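Local coordinates for protein PHOX (Pseudomonas fluorescens, PDB 4A9V) that acts as an alkaline phosphatase, releasing phosphate from phosphomonoesters with a complex iron-calcium cofactor held in a beta-propeller protein, at residues L149-A155 with T260-A266; C199-S203 with R233-A237; Y399-N404 with S477-F483. All coordinates share one frame; numbering follows the deposited sequence.

How the contacts relate
Contact 1 pairs two strands of one sheet far from the annotated metal sites. Contact 2 joins two loop pieces that both fall, along the chain, between the segments of contact 1. Their centres lie 23 Å apart and their nearest atoms about 7 Å, without touching. Contact 3 comes later in the chain, after both others have closed, with its centre 27 Å from that of contact 1 and 32 Å from that of contact 2. It alone reaches the active site: Asp479 binds two calcium ions, and its side chain is about 4 Å from the mu-oxo-diiron group, whereas the side chain of Cys199 in contact 2 is about 12 Å from it.

Contact 1: residues L149-A155 with T260-A266; sequences LRISGPA and TPVKRTA. With EDO (1,2-ethanediol), chain P; EDO (1,2-ethanediol), chain M.
The carbonyl oxygen Ser152 O is gripped twice by one residue: Thr265 OG1 donates to it at 2.7 Å, and Thr265 N at 3.1 Å from a position tilted out of the carbonyl plane. Thr265 OG1 also accepts from Ala155 N at 3.0 Å, tying the turn after the first strand to the end of the second. Its place between the backbone N and the carbonyl carbon (chi1 65°) sets the hydroxyl between these two partners. The same torsion turns Thr265 CG2 aside to meet Ile151 CG2 at 3.6 Å. Gly153, next after Ser152, has phi 89°, where a side chain would jam against the preceding carbonyl oxygen and run into Thr265 OG1. Upstream, strands 148-152 and 262-264 run parallel, an exception among the antiparallel pairings of their mixed six-stranded sheet. Arg150 N to Pro261 O, Lys263 N to Arg150 O (2.8 Å) and Ser152 N to Lys263 O form a ladder of three nearly straight bonds. On the face of Ile151 and Lys263, the Lys263 chain crosses Leu149 at about a right angle, Lys263 CE to Leu149 CD2 3.8 Å, and Lys263 NZ forms a salt bridge with Glu193. On the other face Val262 CG1 packs tightly on Ser152 CB at 3.5 Å and sits 3.6 Å above the centre of the Arg264 guanidinium plane. That group forms salt bridges with Glu251 through NE and Asp320 through NH1.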
loop_
_atom_site.group_PDB
_atom_site.type_symbol
_atom_site.label_atom_id
_atom_site.label_comp_id
_atom_site.label_asym_id
_atom_site.label_seq_id
_atom_site.Cartn_x
_atom_site.Cartn_y
_atom_site.Cartn_z
ATOM N N LEU A 149 8.920 10.879 15.313
ATOM C CA LEU A 149 9.068 11.295 13.920
ATOM C C LEU A 149 8.977 12.813 13.805
ATOM O O LEU A 149 8.510 13.495 14.711
ATOM C CB LEU A 149 7.971 10.664 13.046
ATOM C CG LEU A 149 8.233 9.299 12.422
ATOM C CD1 LEU A 149 8.673 8.226 13.397
ATOM C CD2 LEU A 149 7.029 8.815 11.635
ATOM N N ARG A 150 9.412 13.313 12.655
ATOM C CA ARG A 150 9.377 14.738 12.347
ATOM C C ARG A 150 8.292 15.000 11.314
ATOM O O ARG A 150 8.016 14.151 10.467
ATOM C CB ARG A 150 10.735 15.185 11.780
ATOM C CG ARG A 150 10.711 16.543 11.088
ATOM C CD ARG A 150 12.106 16.981 10.660
ATOM N NE ARG A 150 12.074 18.098 9.717
ATOM C CZ ARG A 150 12.551 18.042 8.476
ATOM N NH1 ARG A 150 13.095 16.922 8.021
ATOM N NH2 ARG A 150 12.622 19.147 7.741
ATOM N N ILE A 151 7.743 16.209 11.330
ATOM C CA ILE A 151 6.824 16.672 10.291
ATOM C C ILE A 151 7.489 17.790 9.498
ATOM O O ILE A 151 8.057 18.705 10.096
ATOM C CB ILE A 151 5.520 17.232 10.893
ATOM C CG1 ILE A 151 4.901 16.243 11.880
ATOM C CG2 ILE A 151 4.532 17.568 9.791
ATOM C CD1 ILE A 151 3.717 16.811 12.633
ATOM N N SER A 152 7.482 17.681 8.173
ATOM C CA SER A 152 8.058 18.714 7.327
ATOM C C SER A 152 7.089 19.104 6.217
ATOM O O SER A 152 6.003 18.533 6.087
ATOM C CB SER A 152 9.396 18.253 6.742
ATOM O OG SER A 152 10.169 19.363 6.306
ATOM N N GLY A 153 7.475 20.099 5.425
ATOM C CA GLY A 153 6.642 20.577 4.325
ATOM C C GLY A 153 5.702 21.674 4.798
ATOM O O GLY A 153 5.780 22.130 5.941
ATOM N N PRO A 154 4.792 22.101 3.919
ATOM C CA PRO A 154 4.067 23.336 4.184
ATOM C C PRO A 154 3.173 23.289 5.418
ATOM O O PRO A 154 2.838 24.338 5.963
ATOM C CB PRO A 154 3.235 23.527 2.918
ATOM C CG PRO A 154 4.059 22.887 1.853
ATOM C CD PRO A 154 4.663 21.676 2.514
ATOM N N ALA A 155 2.713 22.105 5.810
ATOM C CA ALA A 155 1.808 21.999 6.947
ATOM C C ALA A 155 2.543 21.844 8.274
ATOM O O ALA A 155 1.920 21.931 9.321
ATOM C CB ALA A 155 0.817 20.859 6.746
ATOM N N THR A 260 15.816 10.155 11.806
ATOM C CA THR A 260 14.432 10.399 12.188
ATOM C C THR A 260 13.566 10.524 10.939
ATOM O O THR A 260 13.773 11.426 10.129
ATOM C CB THR A 260 14.324 11.686 13.033
ATOM O OG1 THR A 260 15.079 11.523 14.238
ATOM C CG2 THR A 260 12.888 11.994 13.389
ATOM N N PRO A 261 12.604 9.605 10.758
ATOM C CA PRO A 261 11.751 9.683 9.576
ATOM C C PRO A 261 10.901 10.943 9.567
ATOM O O PRO A 261 10.645 11.551 10.613
ATOM C CB PRO A 261 10.875 8.428 9.687
ATOM C CG PRO A 261 11.663 7.496 10.560
ATOM C CD PRO A 261 12.332 8.397 11.554
ATOM N N VAL A 262 10.476 11.317 8.362
ATOM C CA VAL A 262 9.864 12.619 8.123
ATOM C C VAL A 262 8.535 12.458 7.391
ATOM O O VAL A 262 8.483 11.904 6.291
ATOM C CB VAL A 262 10.776 13.515 7.268
ATOM C CG1 VAL A 262 10.153 14.894 7.117
ATOM C CG2 VAL A 262 12.168 13.615 7.872
ATOM N N LYS A 263 7.473 13.010 7.974
ATOM C CA LYS A 263 6.177 13.085 7.302
ATOM C C LYS A 263 6.182 14.230 6.300
ATOM O O LYS A 263 6.425 15.384 6.657
ATOM C CB LYS A 263 5.051 13.247 8.318
ATOM C CG LYS A 263 5.078 12.174 9.398
ATOM C CD LYS A 263 3.697 11.737 9.858
ATOM C CE LYS A 263 3.807 10.631 10.893
ATOM N NZ LYS A 263 2.487 10.068 11.290
ATOM N N ARG A 264 5.954 13.898 5.034
ATOM C CA ARG A 264 6.135 14.837 3.934
ATOM C C ARG A 264 4.782 15.457 3.562
ATOM O O ARG A 264 4.053 14.945 2.712
ATOM C CB ARG A 264 6.766 14.127 2.734
ATOM C CG ARG A 264 8.174 13.623 3.005
ATOM C CD ARG A 264 9.151 14.764 3.252
ATOM N NE ARG A 264 10.521 14.287 3.405
ATOM C CZ ARG A 264 11.548 15.051 3.759
ATOM N NH1 ARG A 264 11.383 16.356 3.931
ATOM N NH2 ARG A 264 12.740 14.512 3.930
ATOM N N THR A 265 4.434 16.560 4.217
ATOM C CA THR A 265 3.094 17.114 4.082
ATOM C C THR A 265 2.788 17.693 2.694
ATOM O O THR A 265 1.616 17.828 2.342
ATOM C CB THR A 265 2.743 18.136 5.184
ATOM O OG1 THR A 265 3.581 19.296 5.079
ATOM C CG2 THR A 265 2.871 17.509 6.568
ATOM N N ALA A 266 3.807 18.001 1.892
ATOM C CA ALA A 266 3.554 18.484 0.537
ATOM C C ALA A 266 2.831 17.454 -0.326
ATOM O O ALA A 266 2.243 17.808 -1.344
ATOM C CB ALA A 266 4.843 18.924 -0.141
HETATM C C1 EDO P . 9.408 22.124 6.251
HETATM O O1 EDO P . 8.673 23.212 6.955
HETATM C C2 EDO P . 9.152 22.237 4.747
HETATM O O2 EDO P . 9.845 23.364 4.190
HETATM C C1 EDO M . 14.598 10.388 5.294
HETATM O O1 EDO M . 15.843 10.456 4.588
HETATM C C2 EDO M . 13.791 11.648 5.007
HETATM O O2 EDO M . 14.620 12.586 4.308
HETATM O O HOH W 1 13.733 17.730 4.849
#

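Contact 2: residues C199-S203 with R233-A237; sequences CFGSS and RFDMA
Asp235 OD1 is pinched from opposite faces of its carboxylate: Ser203 N comes from one, at 3.0 Å, and Ala237 N from the other, each well out of the plane. Asp235 OD2 meanwhile takes the hydroxyl Ser203 OG on its syn lone pair at 2.8 Å. Three donors therefore fix the rotation of the carboxylate and would probably favour its charged form. Asp235 CG lies opposite its own backbone N (chi1 -179°), a setting that carries the carboxylate across to Ser203. Beside it the two chains join by a single backbone bridge. Gly201 N gives a nearly straight bond to Phe234 O, 3.0 Å, and Gly201 O receives Met236 N at 2.8 Å. Farther along, Phe234 CD1 rests over one face of the Phe200 ring, toward its rim and 3.8 Å from Phe200 CE2. The ring planes meet obliquely, at 52°. Met236, bent at both its second and third torsions, brings SD to 4.1 Å from Phe200 CD2, an oblique Met-aromatic contact. Trp227 meets the Phe234 ring edge-to-face. Arg233 turns a face of its guanidinium to Phe234 CZ, its end held by Gly145 O and Glu242. The contact joins two parts of the long, mostly irregular connection between strands 189-193 and 249-252, and the bond from Ala237 N back to Asp235 OD1 makes Asp235-Ala237 an Asx turn.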
loop_
_atom_site.group_PDB
_atom_site.type_symbol
_atom_site.label_atom_id
_atom_site.label_comp_id
_atom_site.label_asym_id
_atom_site.label_seq_id
_atom_site.Cartn_x
_atom_site.Cartn_y
_atom_site.Cartn_z
ATOM N N CYS A 199 -8.084 4.083 13.954
ATOM C CA CYS A 199 -7.429 3.959 15.251
ATOM C C CYS A 199 -7.915 4.979 16.269
ATOM O O CYS A 199 -7.529 4.912 17.430
ATOM C CB CYS A 199 -5.922 4.104 15.067
ATOM S SG CYS A 199 -5.202 2.837 14.017
ATOM N N PHE A 200 -8.699 5.955 15.817
ATOM C CA PHE A 200 -9.162 7.034 16.683
ATOM C C PHE A 200 -10.599 6.793 17.119
ATOM O O PHE A 200 -11.379 6.158 16.419
ATOM C CB PHE A 200 -9.048 8.368 15.948
ATOM C CG PHE A 200 -7.627 8.799 15.711
ATOM C CD1 PHE A 200 -6.886 8.264 14.665
ATOM C CD2 PHE A 200 -7.000 9.676 16.584
ATOM C CE1 PHE A 200 -5.554 8.593 14.506
ATOM C CE2 PHE A 200 -5.668 10.010 16.430
ATOM C CZ PHE A 200 -4.939 9.453 15.396
ATOM N N GLY A 201 -10.919 7.254 18.315
ATOM C CA GLY A 201 -12.292 7.229 18.796
ATOM C C GLY A 201 -12.511 8.398 19.724
ATOM O O GLY A 201 -11.745 9.357 19.693
ATOM N N SER A 202 -13.540 8.326 20.556
ATOM C CA SER A 202 -13.744 9.347 21.555
ATOM C C SER A 202 -14.355 8.733 22.797
ATOM O O SER A 202 -15.167 7.807 22.710
ATOM C CB SER A 202 -14.659 10.451 21.027
ATOM O OG SER A 202 -14.881 11.421 22.035
ATOM N N SER A 203 -13.981 9.271 23.950
ATOM C CA SER A 203 -14.628 8.914 25.202
ATOM C C SER A 203 -16.059 9.440 25.276
ATOM O O SER A 203 -16.821 9.019 26.134
ATOM C CB SER A 203 -13.806 9.417 26.387
ATOM O OG SER A 203 -13.402 10.763 26.221
ATOM N N ARG A 233 -4.037 9.721 23.513
ATOM C CA ARG A 233 -3.580 10.309 22.263
ATOM C C ARG A 233 -4.595 10.063 21.141
ATOM O O ARG A 233 -4.696 10.847 20.203
ATOM C CB ARG A 233 -2.208 9.745 21.892
ATOM C CG ARG A 233 -1.586 10.386 20.661
ATOM C CD ARG A 233 -0.085 10.163 20.578
ATOM N NE ARG A 233 0.271 8.766 20.351
ATOM C CZ ARG A 233 0.727 8.297 19.195
ATOM N NH1 ARG A 233 0.504 8.965 18.071
ATOM N NH2 ARG A 233 1.379 7.145 19.159
ATOM N N PHE A 234 -5.333 8.966 21.259
ATOM C CA PHE A 234 -6.290 8.534 20.249
ATOM C C PHE A 234 -7.736 8.913 20.584
ATOM O O PHE A 234 -8.664 8.545 19.852
ATOM C CB PHE A 234 -6.162 7.022 20.052
ATOM C CG PHE A 234 -4.825 6.610 19.491
ATOM C CD1 PHE A 234 -4.551 6.765 18.148
ATOM C CD2 PHE A 234 -3.772 6.303 20.335
ATOM C CE1 PHE A 234 -3.277 6.565 17.654
ATOM C CE2 PHE A 234 -2.490 6.100 19.848
ATOM C CZ PHE A 234 -2.239 6.254 18.507
ATOM N N ASP A 235 -7.915 9.639 21.691
ATOM C CA ASP A 235 -9.228 10.104 22.136
ATOM C C ASP A 235 -9.494 11.505 21.601
ATOM O O ASP A 235 -8.888 12.484 22.050
ATOM C CB ASP A 235 -9.268 10.099 23.662
ATOM C CG ASP A 235 -10.611 10.535 24.228
ATOM O OD1 ASP A 235 -11.517 10.910 23.445
ATOM O OD2 ASP A 235 -10.760 10.459 25.464
ATOM N N MET A 236 -10.374 11.581 20.606
ATOM C CA MET A 236 -10.686 12.839 19.935
ATOM C C MET A 236 -11.338 13.884 20.837
ATOM O O MET A 236 -11.348 15.064 20.488
ATOM C CB MET A 236 -11.588 12.580 18.730
ATOM C CG MET A 236 -10.922 11.774 17.633
ATOM S SD MET A 236 -9.716 12.755 16.720
ATOM C CE MET A 236 -10.771 13.935 15.884
ATOM N N ALA A 237 -11.876 13.468 21.983
ATOM C CA ALA A 237 -12.415 14.426 22.952
ATOM C C ALA A 237 -11.280 15.245 23.563
ATOM O O ALA A 237 -11.521 16.308 24.134
ATOM C CB ALA A 237 -13.206 13.711 24.040
#

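Contact 3: residues Y399-N404 with S477-F483; sequences YCTLTN and SPDGLGF. With CA (calcium ion), chain R; CA (calcium ion), chain Q.
Thr401 stands where two sheets of the beta-propeller face each other, strand 398-402 packing side chains against strand 478-483, which runs roughly antiparallel to it. Thr401 CB lies 3.5 Å from Pro478 O. Thr401 OG1, turned in over the backbone (chi1 54°), donates to Asp479 O at 2.7 Å, in the carbonyl plane and on a lone pair. The methyl Thr401 CG2 meets Leu481 CG tip to tip at 3.6 Å and also touches Pro478 CB. A valine here would probably leave Asp479 O without this donor, at the residue that binds calcium. Next along, Thr403 OG1 donates to Pro478 O at 2.8 Å from above the carbonyl plane, and Asn404 ND2 reaches Ser477 OG at 3.0 Å in its amide plane. In an offset edge-to-face pair, the edge of Phe483 is toward the face of Tyr399, planes at 72°; Tyr399 OH bonds to Arg431. Asp479 and Gly480 form a classic beta bulge against strand 489-493. Asp479 and Glu387 bind both calcium ions, Glu273 one and Asp494 the other. Asp479 OD2 bridges them, 2.3 Å from the Asp494 calcium and 2.5 Å from the other, which Asp479 OD1 also binds.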
loop_
_atom_site.group_PDB
_atom_site.type_symbol
_atom_site.label_atom_id
_atom_site.label_comp_id
_atom_site.label_asym_id
_atom_site.label_seq_id
_atom_site.Cartn_x
_atom_site.Cartn_y
_atom_site.Cartn_z
ATOM N N TYR A 399 -0.047 2.297 -14.181
ATOM C CA TYR A 399 -1.109 1.324 -13.926
ATOM C C TYR A 399 -1.578 1.485 -12.491
ATOM O O TYR A 399 -0.759 1.666 -11.586
ATOM C CB TYR A 399 -0.584 -0.103 -14.120
ATOM C CG TYR A 399 -0.118 -0.409 -15.523
ATOM C CD1 TYR A 399 1.058 0.138 -16.024
ATOM C CD2 TYR A 399 -0.836 -1.266 -16.341
ATOM C CE1 TYR A 399 1.452 -0.085 -17.330
ATOM C CE2 TYR A 399 -0.432 -1.525 -17.632
ATOM C CZ TYR A 399 0.708 -0.934 -18.130
ATOM O OH TYR A 399 1.052 -1.158 -19.439
ATOM N N CYS A 400 -2.891 1.426 -12.281
ATOM C CA CYS A 400 -3.490 1.637 -10.973
ATOM C C CYS A 400 -4.616 0.626 -10.795
ATOM O O CYS A 400 -5.522 0.543 -11.628
ATOM C CB CYS A 400 -4.078 3.052 -10.906
ATOM S SG CYS A 400 -4.838 3.496 -9.328
ATOM N N THR A 401 -4.595 -0.113 -9.693
ATOM C CA THR A 401 -5.729 -0.968 -9.387
ATOM C C THR A 401 -6.881 -0.141 -8.822
ATOM O O THR A 401 -6.678 0.823 -8.073
ATOM C CB THR A 401 -5.345 -2.087 -8.410
ATOM O OG1 THR A 401 -4.739 -1.509 -7.255
ATOM C CG2 THR A 401 -4.397 -3.077 -9.058
ATOM N N LEU A 402 -8.083 -0.505 -9.241
ATOM C CA LEU A 402 -9.319 0.029 -8.697
ATOM C C LEU A 402 -10.059 -1.188 -8.160
ATOM O O LEU A 402 -10.591 -1.999 -8.931
ATOM C CB LEU A 402 -10.111 0.724 -9.811
ATOM C CG LEU A 402 -9.419 1.908 -10.503
ATOM C CD1 LEU A 402 -10.259 2.408 -11.671
ATOM C CD2 LEU A 402 -9.190 3.026 -9.494
ATOM N N THR A 403 -9.883 -1.448 -6.869
ATOM C CA THR A 403 -9.986 -2.814 -6.397
ATOM C C THR A 403 -11.426 -3.346 -6.446
ATOM O O THR A 403 -11.647 -4.516 -6.747
ATOM C CB THR A 403 -9.324 -2.986 -5.011
ATOM O OG1 THR A 403 -9.113 -4.379 -4.775
ATOM C CG2 THR A 403 -10.151 -2.409 -3.881
ATOM N N ASN A 404 -12.386 -2.474 -6.141
ATOM C CA ASN A 404 -13.822 -2.750 -6.237
ATOM C C ASN A 404 -14.567 -1.509 -5.733
ATOM O O ASN A 404 -13.939 -0.544 -5.277
ATOM C CB ASN A 404 -14.216 -4.008 -5.443
ATOM C CG ASN A 404 -13.705 -3.995 -4.016
ATOM O OD1 ASN A 404 -14.024 -3.100 -3.230
ATOM N ND2 ASN A 404 -12.944 -5.030 -3.656
ATOM N N SER A 477 -10.589 -8.324 -7.110
ATOM C CA SER A 477 -10.022 -7.318 -6.222
ATOM C C SER A 477 -8.496 -7.247 -6.338
ATOM O O SER A 477 -7.774 -7.360 -5.345
ATOM C CB SER A 477 -10.438 -7.586 -4.778
ATOM O OG SER A 477 -11.851 -7.640 -4.655
ATOM N N PRO A 478 -7.994 -6.960 -7.543
ATOM C CA PRO A 478 -6.573 -6.650 -7.654
ATOM C C PRO A 478 -6.230 -5.449 -6.772
ATOM O O PRO A 478 -7.042 -4.539 -6.602
ATOM C CB PRO A 478 -6.406 -6.316 -9.137
ATOM C CG PRO A 478 -7.738 -5.758 -9.530
ATOM C CD PRO A 478 -8.747 -6.557 -8.746
ATOM N N ASP A 479 -5.032 -5.462 -6.203
ATOM C CA ASP A 479 -4.677 -4.528 -5.145
ATOM C C ASP A 479 -3.215 -4.130 -5.358
ATOM O O ASP A 479 -2.938 -3.113 -6.011
ATOM C CB ASP A 479 -4.970 -5.185 -3.773
ATOM C CG ASP A 479 -4.622 -4.316 -2.573
ATOM O OD1 ASP A 479 -3.710 -3.468 -2.655
ATOM O OD2 ASP A 479 -5.181 -4.596 -1.485
ATOM N N GLY A 480 -2.284 -5.004 -4.995
ATOM C CA GLY A 480 -0.884 -4.735 -5.252
ATOM C C GLY A 480 -0.506 -4.898 -6.713
ATOM O O GLY A 480 -1.096 -5.692 -7.450
ATOM N N LEU A 481 0.552 -4.190 -7.101
ATOM C CA LEU A 481 1.144 -4.290 -8.434
ATOM C C LEU A 481 2.652 -4.161 -8.306
ATOM O O LEU A 481 3.143 -3.433 -7.437
ATOM C CB LEU A 481 0.647 -3.164 -9.339
ATOM C CG LEU A 481 -0.826 -3.124 -9.732
ATOM C CD1 LEU A 481 -1.087 -1.859 -10.534
ATOM C CD2 LEU A 481 -1.224 -4.359 -10.520
ATOM N N GLY A 482 3.382 -4.764 -9.236
ATOM C CA GLY A 482 4.809 -4.506 -9.351
ATOM C C GLY A 482 5.275 -4.811 -10.751
ATOM O O GLY A 482 4.859 -5.798 -11.332
ATOM N N PHE A 483 6.198 -4.012 -11.268
ATOM C CA PHE A 483 6.924 -4.360 -12.483
ATOM C C PHE A 483 8.255 -4.991 -12.118
ATOM O O PHE A 483 8.906 -4.573 -11.155
ATOM C CB PHE A 483 7.179 -3.120 -13.346
ATOM C CG PHE A 483 6.084 -2.835 -14.333
ATOM C CD1 PHE A 483 5.954 -3.609 -15.472
ATOM C CD2 PHE A 483 5.208 -1.774 -14.141
ATOM C CE1 PHE A 483 4.963 -3.353 -16.386
ATOM C CE2 PHE A 483 4.203 -1.522 -15.055
ATOM C CZ PHE A 483 4.099 -2.296 -16.192
HETATM CA CA CA R . -7.264 -4.035 -0.717
HETATM CA CA CA Q . -3.782 -3.018 -0.184
HETATM O O HOH W 2 -3.119 -3.224 2.564
HETATM O O HOH W 3 -1.330 -2.705 0.271
HETATM O O HOH W 4 -2.736 -5.277 -0.152
HETATM O O HOH W 5 -5.579 -4.326 1.218
HETATM O O HOH W 6 -7.979 -3.215 1.416
#